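Local coordinates for D-alanine--D-alanine ligase (PDB 3TQT), which catalyses the ATP-dependent joining of two D-alanine molecules into D-alanyl-D-alanine, a building block for bacterial peptidoglycan, at residues I352-H355 / Q356-K360. Numbering follows the deposited sequence.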
ATOM      1  N   ILE A 352       7.511  -8.683 -15.287  1.00 19.31           N
ATOM      2  CA  ILE A 352       8.850  -9.237 -15.141  1.00 18.20           C
ATOM      3  C   ILE A 352       9.891  -8.132 -15.241  1.00 17.86           C
ATOM      4  O   ILE A 352      10.854  -8.118 -14.490  1.00 21.63           O
ATOM      5  CB  ILE A 352       9.116 -10.356 -16.162  1.00 19.10           C
ATOM      6  CG1 ILE A 352       8.312 -11.596 -15.761  1.00 24.74           C
ATOM      7  CG2 ILE A 352      10.609 -10.714 -16.206  1.00 23.26           C
ATOM      8  CD1 ILE A 352       8.156 -12.620 -16.863  1.00 23.99           C
ATOM      9  N   ASP A 353       9.688  -7.198 -16.164  1.00 17.37           N
ATOM     10  CA  ASP A 353      10.631  -6.087 -16.305  1.00 20.95           C
ATOM     11  C   ASP A 353      10.677  -5.229 -15.046  1.00 21.63           C
ATOM     12  O   ASP A 353      11.755  -4.827 -14.601  1.00 21.62           O
ATOM     13  CB  ASP A 353      10.246  -5.198 -17.476  1.00 21.78           C
ATOM     14  CG  ASP A 353      10.548  -5.832 -18.816  1.00 35.11           C
ATOM     15  OD1 ASP A 353      11.392  -6.750 -18.865  1.00 36.66           O
ATOM     16  OD2 ASP A 353       9.951  -5.397 -19.822  1.00 43.76           O
ATOM     17  N   ARG A 354       9.507  -4.936 -14.482  1.00 19.07           N
ATOM     18  CA  ARG A 354       9.462  -4.150 -13.250  1.00 22.50           C
ATOM     19  C   ARG A 354      10.207  -4.872 -12.145  1.00 20.27           C
ATOM     20  O   ARG A 354      11.016  -4.279 -11.437  1.00 19.68           O
ATOM     21  CB  ARG A 354       8.030  -3.879 -12.793  1.00 23.40           C
ATOM     22  CG  ARG A 354       7.982  -3.025 -11.514  1.00 28.05           C
ATOM     23  CD  ARG A 354       6.563  -2.610 -11.156  1.00 32.84           C
ATOM     24  NE  ARG A 354       5.728  -3.784 -10.921  1.00 53.63           N
ATOM     25  CZ  ARG A 354       5.450  -4.271  -9.717  1.00 56.86           C
ATOM     26  NH1 ARG A 354       5.928  -3.666  -8.636  1.00 65.80           N
ATOM     27  NH2 ARG A 354       4.690  -5.350  -9.589  1.00 43.92           N
ATOM     28  N   HIS A 355       9.934  -6.165 -12.012  1.00 15.74           N
ATOM     29  CA  HIS A 355      10.595  -6.973 -10.996  1.00 19.46           C
ATOM     30  C   HIS A 355      12.116  -6.940 -11.148  1.00 21.63           C
ATOM     31  O   HIS A 355      12.863  -6.835 -10.154  1.00 19.92           O
ATOM     32  CB  HIS A 355      10.075  -8.411 -11.073  1.00 16.66           C
ATOM     33  CG  HIS A 355      10.830  -9.360 -10.202  1.00 26.21           C
ATOM     34  ND1 HIS A 355      10.496  -9.587  -8.887  1.00 32.14           N
ATOM     35  CD2 HIS A 355      11.910 -10.131 -10.456  1.00 24.25           C
ATOM     36  CE1 HIS A 355      11.337 -10.462  -8.366  1.00 30.06           C
ATOM     37  NE2 HIS A 355      12.204 -10.810  -9.300  1.00 39.11           N
ATOM     38  N   GLN A 356      12.581  -7.038 -12.393  1.00 20.52           N
ATOM     39  CA  GLN A 356      14.020  -7.085 -12.652  1.00 25.10           C
ATOM     40  C   GLN A 356      14.661  -5.759 -12.278  1.00 23.64           C
ATOM     41  O   GLN A 356      15.708  -5.724 -11.634  1.00 21.60           O
ATOM     42  CB  GLN A 356      14.311  -7.449 -14.115  1.00 25.24           C
ATOM     43  CG  GLN A 356      14.057  -8.915 -14.425  1.00 42.82           C
ATOM     44  CD  GLN A 356      14.778  -9.852 -13.463  1.00 56.49           C
ATOM     45  OE1 GLN A 356      14.172 -10.416 -12.542  1.00 48.22           O
ATOM     46  NE2 GLN A 356      16.080 -10.024 -13.674  1.00 68.47           N
ATOM     47  N   GLU A 357      14.012  -4.671 -12.669  1.00 23.10           N
ATOM     48  CA  GLU A 357      14.486  -3.340 -12.326  1.00 21.17           C
ATOM     49  C   GLU A 357      14.474  -3.140 -10.811  1.00 22.47           C
ATOM     50  O   GLU A 357      15.451  -2.676 -10.244  1.00 18.97           O
ATOM     51  CB  GLU A 357      13.633  -2.280 -13.015  1.00 28.96           C
ATOM     52  CG  GLU A 357      13.990  -0.845 -12.641  1.00 38.69           C
ATOM     53  CD  GLU A 357      15.293  -0.381 -13.279  1.00 49.12           C
ATOM     54  OE1 GLU A 357      15.780  -1.071 -14.200  1.00 54.07           O
ATOM     55  OE2 GLU A 357      15.827   0.672 -12.861  1.00 47.23           O
ATOM     56  N   GLN A 358      13.369  -3.491 -10.153  1.00 18.37           N
ATOM     57  CA  GLN A 358      13.292  -3.327  -8.703  1.00 24.47           C
ATOM     58  C   GLN A 358      14.360  -4.162  -7.985  1.00 22.45           C
ATOM     59  O   GLN A 358      14.941  -3.710  -7.004  1.00 23.95           O
ATOM     60  CB  GLN A 358      11.888  -3.668  -8.175  1.00 25.37           C
ATOM     61  CG  GLN A 358      10.789  -2.738  -8.680  1.00 37.64           C
ATOM     62  CD  GLN A 358      11.000  -1.287  -8.267  1.00 46.76           C
ATOM     63  OE1 GLN A 358      11.291  -0.989  -7.105  1.00 41.80           O
ATOM     64  NE2 GLN A 358      10.857  -0.376  -9.228  1.00 47.21           N
ATOM     65  N   GLN A 359      14.616  -5.375  -8.469  1.00 23.08           N
ATOM     66  CA  GLN A 359      15.668  -6.202  -7.880  1.00 20.35           C
ATOM     67  C   GLN A 359      17.047  -5.557  -8.018  1.00 22.52           C
ATOM     68  O   GLN A 359      17.883  -5.664  -7.123  1.00 20.99           O
ATOM     69  CB  GLN A 359      15.696  -7.602  -8.508  1.00 26.52           C
ATOM     70  CG  GLN A 359      14.431  -8.404  -8.275  1.00 40.86           C
ATOM     71  CD  GLN A 359      14.163  -8.662  -6.810  1.00 52.56           C
ATOM     72  OE1 GLN A 359      13.427  -7.919  -6.163  1.00 61.49           O
ATOM     73  NE2 GLN A 359      14.755  -9.726  -6.278  1.00 57.17           N
ATOM     74  N   LYS A 360      17.305  -4.917  -9.151  1.00 20.72           N
ATOM     75  CA  LYS A 360      18.601  -4.262  -9.346  1.00 27.07           C
ATOM     76  C   LYS A 360      18.793  -3.090  -8.392  1.00 22.88           C
ATOM     77  O   LYS A 360      19.874  -2.925  -7.807  1.00 22.19           O
ATOM     78  CB  LYS A 360      18.787  -3.795 -10.791  1.00 24.56           C
ATOM     79  CG  LYS A 360      19.074  -4.929 -11.748  1.00 45.28           C
ATOM     80  CD  LYS A 360      19.559  -4.415 -13.092  1.00 61.06           C
ATOM     81  CE  LYS A 360      20.045  -5.559 -13.973  1.00 68.35           C
ATOM     82  NZ  LYS A 360      18.974  -6.563 -14.237  1.00 71.17           N
TER
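His355 and Gln359 meet across one helical turn through complementary first torsions: CG of His355 lies anti to the backbone N (chi1 172°) and the ring swings along the helix toward the C-terminal end, while CG of Gln359 lies anti to its carbonyl carbon (chi1 -63°) and leans back to meet it. CG of Gln359 rests over one ring face, 3.7 Å from the ring centroid and displaced toward the rim, a CH-pi contact whose closest ring atom is NE2, at 3.4 Å from CG. A bend at the second torsion of Gln359 lays the amide alongside the CE1-NE2 side of the His355 ring, and amide and ring stack with their planes 15° apart. Gln356 approaches the same ring differently: its OE1 lies at the edge, in the ring plane, 3.1 Å from CD2 of His355. The imidazole thus has an aliphatic methylene over a face and a carbonyl oxygen beside a C-H edge. On another side of the helix, CG of Arg354 and CG of Gln358 touch at 4.0 Å, and their polar ends part to different partners. The guanidinium of Arg354 bonds to the carbonyl of Tyr127 and makes a cation-pi contact with that residue's ring; the amide NE2 of Gln358 donates to Asp217 of the second subunit. Beneath these side chains run four backbone bonds, from Gln356 N to Ile352 O (2.9 Å) through Gln359 N to His355 O (2.8 Å). These i to i+4 backbone bonds, and the His355-Gln359 and Arg354-Gln358 pairs with the same spacing, are those of a regular alpha-helix, here the long C-terminal helix 340-370, where one flank packs against its own chain and Gln358 reaches the partner subunit of the dimer.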